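Local atomic coordinates of putative ABC transporter subunit, substrate-binding component (Rhodopseudomonas palustris, PDB entry 4EVQ), a protein that binds 4-hydroxybenzoate and probably delivers such lignin-derived aromatic acids to an ABC transporter as its solute-binding component. Residues A[41-44]-A[45-48]; A[69-72]-A[73-77]; A[219-222]-A[223-227]. One frame throughout, in Å; residues are numbered along the deposited sequence.

Contact 1. Residues A[41-44]-A[45-48]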
loop_
_atom_site.group_PDB
_atom_site.type_symbol
_atom_site.label_atom_id
_atom_site.label_comp_id
_atom_site.label_asym_id
_atom_site.label_seq_id
_atom_site.Cartn_x
_atom_site.Cartn_y
_atom_site.Cartn_z
ATOM N N GLU A 41 -2.169 -15.019 -5.506
ATOM C CA GLU A 41 -2.358 -16.446 -5.726
ATOM C C GLU A 41 -3.827 -16.836 -5.608
ATOM O O GLU A 41 -4.313 -17.698 -6.333
ATOM C CB GLU A 41 -1.514 -17.253 -4.735
ATOM C CG GLU A 41 -0.029 -17.113 -5.056
ATOM C CD GLU A 41 0.900 -17.836 -4.077
ATOM O OE1 GLU A 41 0.593 -17.937 -2.877
ATOM O OE2 GLU A 41 1.980 -18.267 -4.538
ATOM N N LEU A 42 -4.530 -16.243 -4.650
ATOM C CA LEU A 42 -5.952 -16.537 -4.509
ATOM C C LEU A 42 -6.703 -16.106 -5.755
ATOM O O LEU A 42 -7.626 -16.799 -6.227
ATOM C CB LEU A 42 -6.520 -15.840 -3.246
ATOM C CG LEU A 42 -7.889 -16.346 -2.785
ATOM C CD1 LEU A 42 -7.800 -17.790 -2.232
ATOM C CD2 LEU A 42 -8.502 -15.352 -1.765
ATOM N N TYR A 43 -6.361 -14.949 -6.281
ATOM C CA TYR A 43 -7.034 -14.530 -7.529
ATOM C C TYR A 43 -6.773 -15.507 -8.646
ATOM O O TYR A 43 -7.700 -15.882 -9.364
ATOM C CB TYR A 43 -6.605 -13.133 -7.978
ATOM C CG TYR A 43 -7.350 -12.754 -9.214
ATOM C CD1 TYR A 43 -8.691 -12.467 -9.158
ATOM C CD2 TYR A 43 -6.732 -12.796 -10.450
ATOM C CE1 TYR A 43 -9.417 -12.200 -10.307
ATOM C CE2 TYR A 43 -7.447 -12.528 -11.612
ATOM C CZ TYR A 43 -8.783 -12.214 -11.532
ATOM O OH TYR A 43 -9.510 -11.924 -12.659
ATOM N N VAL A 44 -5.519 -15.896 -8.824
ATOM C CA VAL A 44 -5.215 -16.866 -9.893
ATOM C C VAL A 44 -6.018 -18.146 -9.662
ATOM O O VAL A 44 -6.561 -18.700 -10.612
ATOM C CB VAL A 44 -3.716 -17.150 -9.962
ATOM C CG1 VAL A 44 -3.415 -18.355 -10.843
ATOM C CG2 VAL A 44 -2.949 -15.883 -10.468
ATOM N N GLN A 45 -6.108 -18.628 -8.433
ATOM C CA GLN A 45 -6.911 -19.816 -8.141
ATOM C C GLN A 45 -8.372 -19.603 -8.460
ATOM O O GLN A 45 -9.022 -20.516 -8.991
ATOM C CB GLN A 45 -6.721 -20.195 -6.680
ATOM C CG GLN A 45 -7.540 -21.388 -6.185
ATOM C CD GLN A 45 -7.192 -21.744 -4.731
ATOM O OE1 GLN A 45 -7.511 -21.011 -3.778
ATOM N NE2 GLN A 45 -6.508 -22.868 -4.561
ATOM N N SER A 46 -8.890 -18.406 -8.195
ATOM C CA SER A 46 -10.282 -18.114 -8.464
ATOM C C SER A 46 -10.583 -18.209 -9.958
ATOM O O SER A 46 -11.723 -18.434 -10.326
ATOM C CB SER A 46 -10.688 -16.736 -7.924
ATOM O OG SER A 46 -10.298 -15.666 -8.788
ATOM N N GLN A 47 -9.559 -18.005 -10.789
ATOM C CA GLN A 47 -9.696 -18.128 -12.248
ATOM C C GLN A 47 -9.210 -19.482 -12.761
ATOM O O GLN A 47 -8.847 -19.601 -13.941
ATOM C CB GLN A 47 -8.912 -17.001 -12.926
ATOM C CG GLN A 47 -9.297 -15.599 -12.449
ATOM C CD GLN A 47 -10.760 -15.281 -12.727
ATOM O OE1 GLN A 47 -11.204 -15.315 -13.880
ATOM N NE2 GLN A 47 -11.515 -14.974 -11.676
ATOM N N GLY A 48 -9.186 -20.489 -11.889
ATOM C CA GLY A 48 -8.899 -21.858 -12.313
ATOM C C GLY A 48 -7.415 -22.079 -12.561
ATOM O O GLY A 48 -6.990 -23.001 -13.271
#
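Tyr43 O and the hydroxyl of Ser46 form the shortest side-chain bond of this helix end, with Ser46 OG 2.7 Å from Tyr43 O. The hydroxyl donates in the carbonyl plane, on a lone pair. The Ser46 OG lies between its own backbone N and carbonyl carbon (chi1 80°), and that rotation turns it back along the helix. Tyr43 O also accepts a longer bond from Gln47 N, at 3.2 Å, so two donors grip this oxygen. Ser46 OG is in turn an acceptor: Gln47 NE2 donates to it at 3.2 Å, nearly straight and close to the amide plane. Gln47 chi1 and chi2 are both near -60°, and this double bend folds the chain back over Tyr43. Its CG sits over one face of the phenol ring, 3.9 Å from the Tyr43 centroid, as a CH-pi contact. The amide plane is only 12° from the ring plane. The amide thus runs nearly parallel to the ring, and its bond to Ser46 OG probably limits its rotation. On another side of the helix, Leu42 CD1 meets Gln45 OE1 at 3.6 Å. Gln45 N to Glu41 O and Ser46 N to Leu42 O continue the helical pattern, while Gln47 itself has left helical geometry. Gly48, with positive phi, is the C-prime residue of a Schellman motif that ends helix 30-46: Gly48 N bonds to Gln45 O at 2.9 Å, and the N of the following residue turns back to Val44 O. Tyr43 OH bonds to Asp301, and its ring meets Trp294 edge-to-face, both on helix 288-306. Leu42 packs on helix 269-282, while Val44 rests on Leu51 of strand 50-51 and Phe58 of strand 54-62.

Contact 2. Residues A[69-72]-A[73-77]. With SO4 (sulfate ion), chain C.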
loop_
_atom_site.group_PDB
_atom_site.type_symbol
_atom_site.label_atom_id
_atom_site.label_comp_id
_atom_site.label_asym_id
_atom_site.label_seq_id
_atom_site.Cartn_x
_atom_site.Cartn_y
_atom_site.Cartn_z
ATOM N N LYS A 69 20.115 -3.678 -2.703
ATOM C CA LYS A 69 20.030 -4.872 -3.545
ATOM C C LYS A 69 19.047 -4.758 -4.683
ATOM O O LYS A 69 18.926 -5.683 -5.491
ATOM C CB LYS A 69 19.679 -6.079 -2.686
ATOM C CG LYS A 69 20.714 -6.322 -1.585
ATOM C CD LYS A 69 20.488 -7.643 -0.909
ATOM C CE LYS A 69 21.708 -8.063 -0.095
ATOM N NZ LYS A 69 21.526 -9.374 0.581
ATOM N N ALA A 70 18.280 -3.668 -4.722
ATOM C CA ALA A 70 17.157 -3.566 -5.617
ATOM C C ALA A 70 17.559 -3.650 -7.075
ATOM O O ALA A 70 16.900 -4.332 -7.842
ATOM C CB ALA A 70 16.383 -2.274 -5.355
ATOM N N THR A 71 18.625 -2.970 -7.469
ATOM C CA THR A 71 19.035 -3.016 -8.890
ATOM C C THR A 71 19.409 -4.416 -9.327
ATOM O O THR A 71 18.984 -4.889 -10.372
ATOM C CB THR A 71 20.191 -2.067 -9.120
ATOM O OG1 THR A 71 19.682 -0.731 -8.941
ATOM C CG2 THR A 71 20.806 -2.193 -10.532
ATOM N N GLU A 72 20.194 -5.100 -8.510
ATOM C CA GLU A 72 20.675 -6.417 -8.905
ATOM C C GLU A 72 19.548 -7.449 -8.919
ATOM O O GLU A 72 19.493 -8.311 -9.789
ATOM C CB GLU A 72 21.841 -6.840 -8.000
ATOM C CG GLU A 72 21.433 -7.153 -6.576
ATOM C CD GLU A 72 22.579 -7.259 -5.577
ATOM O OE1 GLU A 72 23.142 -6.208 -5.172
ATOM O OE2 GLU A 72 22.877 -8.395 -5.134
ATOM N N LEU A 73 18.610 -7.347 -7.986
ATOM C CA LEU A 73 17.476 -8.278 -7.952
ATOM C C LEU A 73 16.500 -8.036 -9.085
ATOM O O LEU A 73 16.018 -8.988 -9.712
ATOM C CB LEU A 73 16.796 -8.256 -6.588
ATOM C CG LEU A 73 17.710 -8.736 -5.455
ATOM C CD1 LEU A 73 16.973 -8.591 -4.161
ATOM C CD2 LEU A 73 18.170 -10.193 -5.669
ATOM N N THR A 74 16.251 -6.772 -9.407
ATOM C CA THR A 74 15.396 -6.446 -10.542
ATOM C C THR A 74 16.016 -6.920 -11.855
ATOM O O THR A 74 15.338 -7.509 -12.690
ATOM C CB THR A 74 15.144 -4.940 -10.605
ATOM O OG1 THR A 74 14.538 -4.512 -9.388
ATOM C CG2 THR A 74 14.190 -4.594 -11.728
ATOM N N THR A 75 17.323 -6.725 -11.999
ATOM C CA THR A 75 18.019 -7.211 -13.183
ATOM C C THR A 75 17.945 -8.734 -13.274
ATOM O O THR A 75 17.698 -9.252 -14.378
ATOM C CB THR A 75 19.453 -6.708 -13.170
ATOM O OG1 THR A 75 19.425 -5.270 -13.221
ATOM C CG2 THR A 75 20.230 -7.238 -14.378
ATOM N N LYS A 76 18.148 -9.447 -12.158
ATOM C CA LYS A 76 17.986 -10.925 -12.155
ATOM C C LYS A 76 16.600 -11.320 -12.699
ATOM O O LYS A 76 16.474 -12.204 -13.540
ATOM C CB LYS A 76 18.174 -11.536 -10.745
ATOM C CG LYS A 76 17.678 -13.022 -10.562
ATOM C CD LYS A 76 17.765 -13.517 -9.064
ATOM C CE LYS A 76 17.259 -14.932 -8.911
ATOM N NZ LYS A 76 18.072 -15.987 -9.652
ATOM N N LEU A 77 15.558 -10.653 -12.251
ATOM C CA LEU A 77 14.214 -11.029 -12.638
ATOM C C LEU A 77 13.955 -10.743 -14.111
ATOM O O LEU A 77 13.354 -11.568 -14.791
ATOM C CB LEU A 77 13.156 -10.272 -11.831
ATOM C CG LEU A 77 12.785 -10.941 -10.549
ATOM C CD1 LEU A 77 11.799 -10.060 -9.812
ATOM C CD2 LEU A 77 12.194 -12.313 -10.783
HETATM S S SO4 C . 16.454 -19.725 -9.458
HETATM O O1 SO4 C . 16.142 -20.472 -8.222
HETATM O O2 SO4 C . 17.416 -20.369 -10.363
HETATM O O3 SO4 C . 15.291 -19.230 -10.200
HETATM O O4 SO4 C . 17.121 -18.564 -8.902
#
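Ala70 O is gripped twice by Thr74. Thr74 OG1 donates to Ala70 O at 2.8 Å and Thr74 N donates to the same oxygen at 3.0 Å. The two donors arrive from opposite faces of the carbonyl plane. One residue on, Thr75 repeats the pattern: Thr75 OG1 donates to Thr71 O at 2.9 Å, and Thr75 N joins it from the other face. Both threonines place OG1 beside their own backbone N (chi1 -58° and -62°), which points each hydroxyl back at the carbonyl four residues earlier. The methyl CG2 is then anti to the backbone N in each. The surroundings differ. Thr74 is buried and touches Met98 of helix 92-105 and Leu22 of strand 17-23, while Thr75 is partly exposed.

Leu73 lies along the first turn. Its CD1 is 4.0 Å from Lys69 CB, and its backbone N bonds to Lys69 O. Glu72 runs alongside Leu73, and its CG comes within 3.2 Å of Leu73 N. Lys69 NZ makes a salt bridge with Glu64. Lys76 is bent at its last torsion, and its NZ donates to O4 of a sulfate ion at 2.8 Å. That sulfate probably came from the crystallisation liquor. The same NZ also makes a salt bridge with Glu81.

The chemistry is that of threonines inside a helix. Each hydroxyl spends its proton on a carbonyl already used by the backbone, so Thr74 can sit in a mostly apolar interface with helix 92-105 and the sheet with its hydroxyl hydrogen satisfied.

Contact 3. Residues A[219-222]-A[223-227]; sequences ALKF and IKDYA. With SO4 (sulfate ion), chain F.
The rings of Phe222 and Tyr226 project together from one flank of the helix. Their planes meet at 44° with centroids 5.7 Å apart, an oblique pair. The nearest carbons are Phe222 CZ and Tyr226 CD2, at 3.8 Å. Both side chains set CG opposite the backbone N (chi1 -176° and -172°), and this shared setting keeps the rings alongside. Tyr226 CB lies over one face of the Phe222 ring.

Elsewhere on the helix, Lys221 crosses Asp225 obliquely. The lysine bends at its last torsion, and Lys221 NZ bonds to Asp225 OD2 at 2.9 Å in a salt bridge. Asp225 OD2 accepts on its syn lone pair, the side of the other carboxylate oxygen. Lys221 NZ also donates to Val193 O, so the ammonium has two partners. A leucine in place of Asp225 would probably leave the Lys221 ammonium without this counter-charge, with its bond to Val193 O remaining. In one of the two conformers of Lys224, NZ lies 3.1 Å from O4 of a sulfate ion, probably from the crystallisation liquor, so this contact and the touch of Lys224 on Leu220 are less certain. Backbone bonds join the turns, such as Tyr226 N to Phe222 O at 2.8 Å.

Helix 217-228 is the crossover of a beta-alpha-beta unit between strands 209-213 and 235-238. Phe222 packs on Ala212 and meets Phe195 edge-to-face, and Tyr226 reaches Val210 and bonds through OH to Ile233 O. Leu220 and Ile223 rest on helix 246-249, while Asp225 and Tyr226 touch Leu199 of helix 196-205.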
loop_
_atom_site.group_PDB
_atom_site.type_symbol
_atom_site.label_atom_id
_atom_site.label_comp_id
_atom_site.label_asym_id
_atom_site.label_seq_id
_atom_site.Cartn_x
_atom_site.Cartn_y
_atom_site.Cartn_z
ATOM N N ALA A 219 4.446 -1.767 13.648
ATOM C CA ALA A 219 3.196 -1.073 13.977
ATOM C C ALA A 219 2.517 -1.694 15.186
ATOM O O ALA A 219 2.022 -0.969 16.038
ATOM C CB ALA A 219 2.231 -1.058 12.781
ATOM N N LEU A 220 2.493 -3.005 15.276
ATOM C CA LEU A 220 1.938 -3.666 16.461
ATOM C C LEU A 220 2.649 -3.194 17.720
ATOM O O LEU A 220 2.011 -2.845 18.732
ATOM C CB LEU A 220 2.033 -5.183 16.294
ATOM C CG LEU A 220 1.594 -5.991 17.526
ATOM C CD1 LEU A 220 0.150 -5.693 17.932
ATOM C CD2 LEU A 220 1.784 -7.477 17.231
ATOM N N LYS A 221 3.963 -3.187 17.698
ATOM C CA LYS A 221 4.723 -2.768 18.849
ATOM C C LYS A 221 4.474 -1.326 19.167
ATOM O O LYS A 221 4.324 -0.970 20.341
ATOM C CB LYS A 221 6.203 -3.080 18.671
ATOM C CG LYS A 221 7.006 -2.855 19.972
ATOM C CD LYS A 221 8.408 -3.344 19.775
ATOM C CE LYS A 221 9.182 -3.268 21.102
ATOM N NZ LYS A 221 9.304 -1.863 21.538
ATOM N N PHE A 222 4.388 -0.475 18.173
ATOM C CA PHE A 222 4.117 0.940 18.387
ATOM C C PHE A 222 2.782 1.098 19.076
ATOM O O PHE A 222 2.646 1.873 20.035
ATOM C CB PHE A 222 4.154 1.739 17.078
ATOM C CG PHE A 222 3.962 3.187 17.304
ATOM C CD1 PHE A 222 5.018 3.982 17.693
ATOM C CD2 PHE A 222 2.720 3.760 17.169
ATOM C CE1 PHE A 222 4.833 5.349 17.987
ATOM C CE2 PHE A 222 2.531 5.107 17.454
ATOM C CZ PHE A 222 3.580 5.894 17.840
ATOM N N ILE A 223 1.760 0.428 18.605
ATOM C CA ILE A 223 0.420 0.532 19.185
ATOM C C ILE A 223 0.447 0.123 20.647
ATOM O O ILE A 223 -0.121 0.802 21.496
ATOM C CB ILE A 223 -0.576 -0.341 18.377
ATOM C CG1 ILE A 223 -0.834 0.306 17.012
ATOM C CG2 ILE A 223 -1.870 -0.602 19.152
ATOM C CD1 ILE A 223 -1.533 -0.607 16.085
ATOM N N LYS A 224 1.096 -0.998 20.943
ATOM C CA LYS A 224 1.204 -1.501 22.317
ATOM C C LYS A 224 1.933 -0.499 23.185
ATOM O O LYS A 224 1.455 -0.140 24.293
ATOM C CB LYS A 224 1.922 -2.852 22.305
ATOM C CG LYS A 224 1.046 -3.950 21.709
ATOM C CD LYS A 224 1.550 -5.391 21.860
ATOM C CE LYS A 224 0.342 -6.360 21.571
ATOM N NZ LYS A 224 0.528 -7.844 21.721
ATOM N N ASP A 225 3.057 -0.004 22.710
ATOM C CA ASP A 225 3.883 0.908 23.497
ATOM C C ASP A 225 3.138 2.228 23.697
ATOM O O ASP A 225 3.176 2.833 24.788
ATOM C CB ASP A 225 5.238 1.163 22.874
ATOM C CG ASP A 225 6.149 -0.063 22.883
ATOM O OD1 ASP A 225 5.838 -1.033 23.605
ATOM O OD2 ASP A 225 7.174 -0.009 22.157
ATOM N N TYR A 226 2.480 2.731 22.667
ATOM C CA TYR A 226 1.747 3.995 22.741
ATOM C C TYR A 226 0.649 3.911 23.815
ATOM O O TYR A 226 0.498 4.816 24.632
ATOM C CB TYR A 226 1.170 4.309 21.362
ATOM C CG TYR A 226 0.544 5.674 21.234
ATOM C CD1 TYR A 226 -0.733 5.931 21.706
ATOM C CD2 TYR A 226 1.231 6.719 20.653
ATOM C CE1 TYR A 226 -1.304 7.185 21.543
ATOM C CE2 TYR A 226 0.678 7.977 20.511
ATOM C CZ TYR A 226 -0.604 8.197 20.976
ATOM O OH TYR A 226 -1.170 9.441 20.812
ATOM N N ALA A 227 -0.121 2.831 23.816
ATOM C CA ALA A 227 -1.191 2.647 24.790
ATOM C C ALA A 227 -0.569 2.559 26.167
ATOM O O ALA A 227 -1.104 3.144 27.135
ATOM C CB ALA A 227 -1.999 1.407 24.497
HETATM S S SO4 F . 2.370 -6.752 25.473
HETATM O O1 SO4 F . 2.703 -7.345 26.767
HETATM O O2 SO4 F . 3.566 -6.440 24.697
HETATM O O3 SO4 F . 1.656 -5.487 25.675
HETATM O O4 SO4 F . 1.487 -7.626 24.691
#

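The three contacts are separate helix segments that follow one another along the chain and do not touch. Contacts 1 and 2 lie on helices that pack against the sheet containing strands 17-23 and 54-62; their centres are about 27 Å apart. Contact 3 belongs to the other large sheet, with its centre about 35 Å from that of contact 1 and 34 Å from that of contact 2. The bound 4-hydroxybenzoate lies between the two lobes, as in other periplasmic binding proteins. The side chain of Ala219 in contact 3 is about 8 Å from the bound p-hydroxybenzoic acid (PHB). The side chain of Ala70 in contact 2 is about 12 Å from the bound PHB.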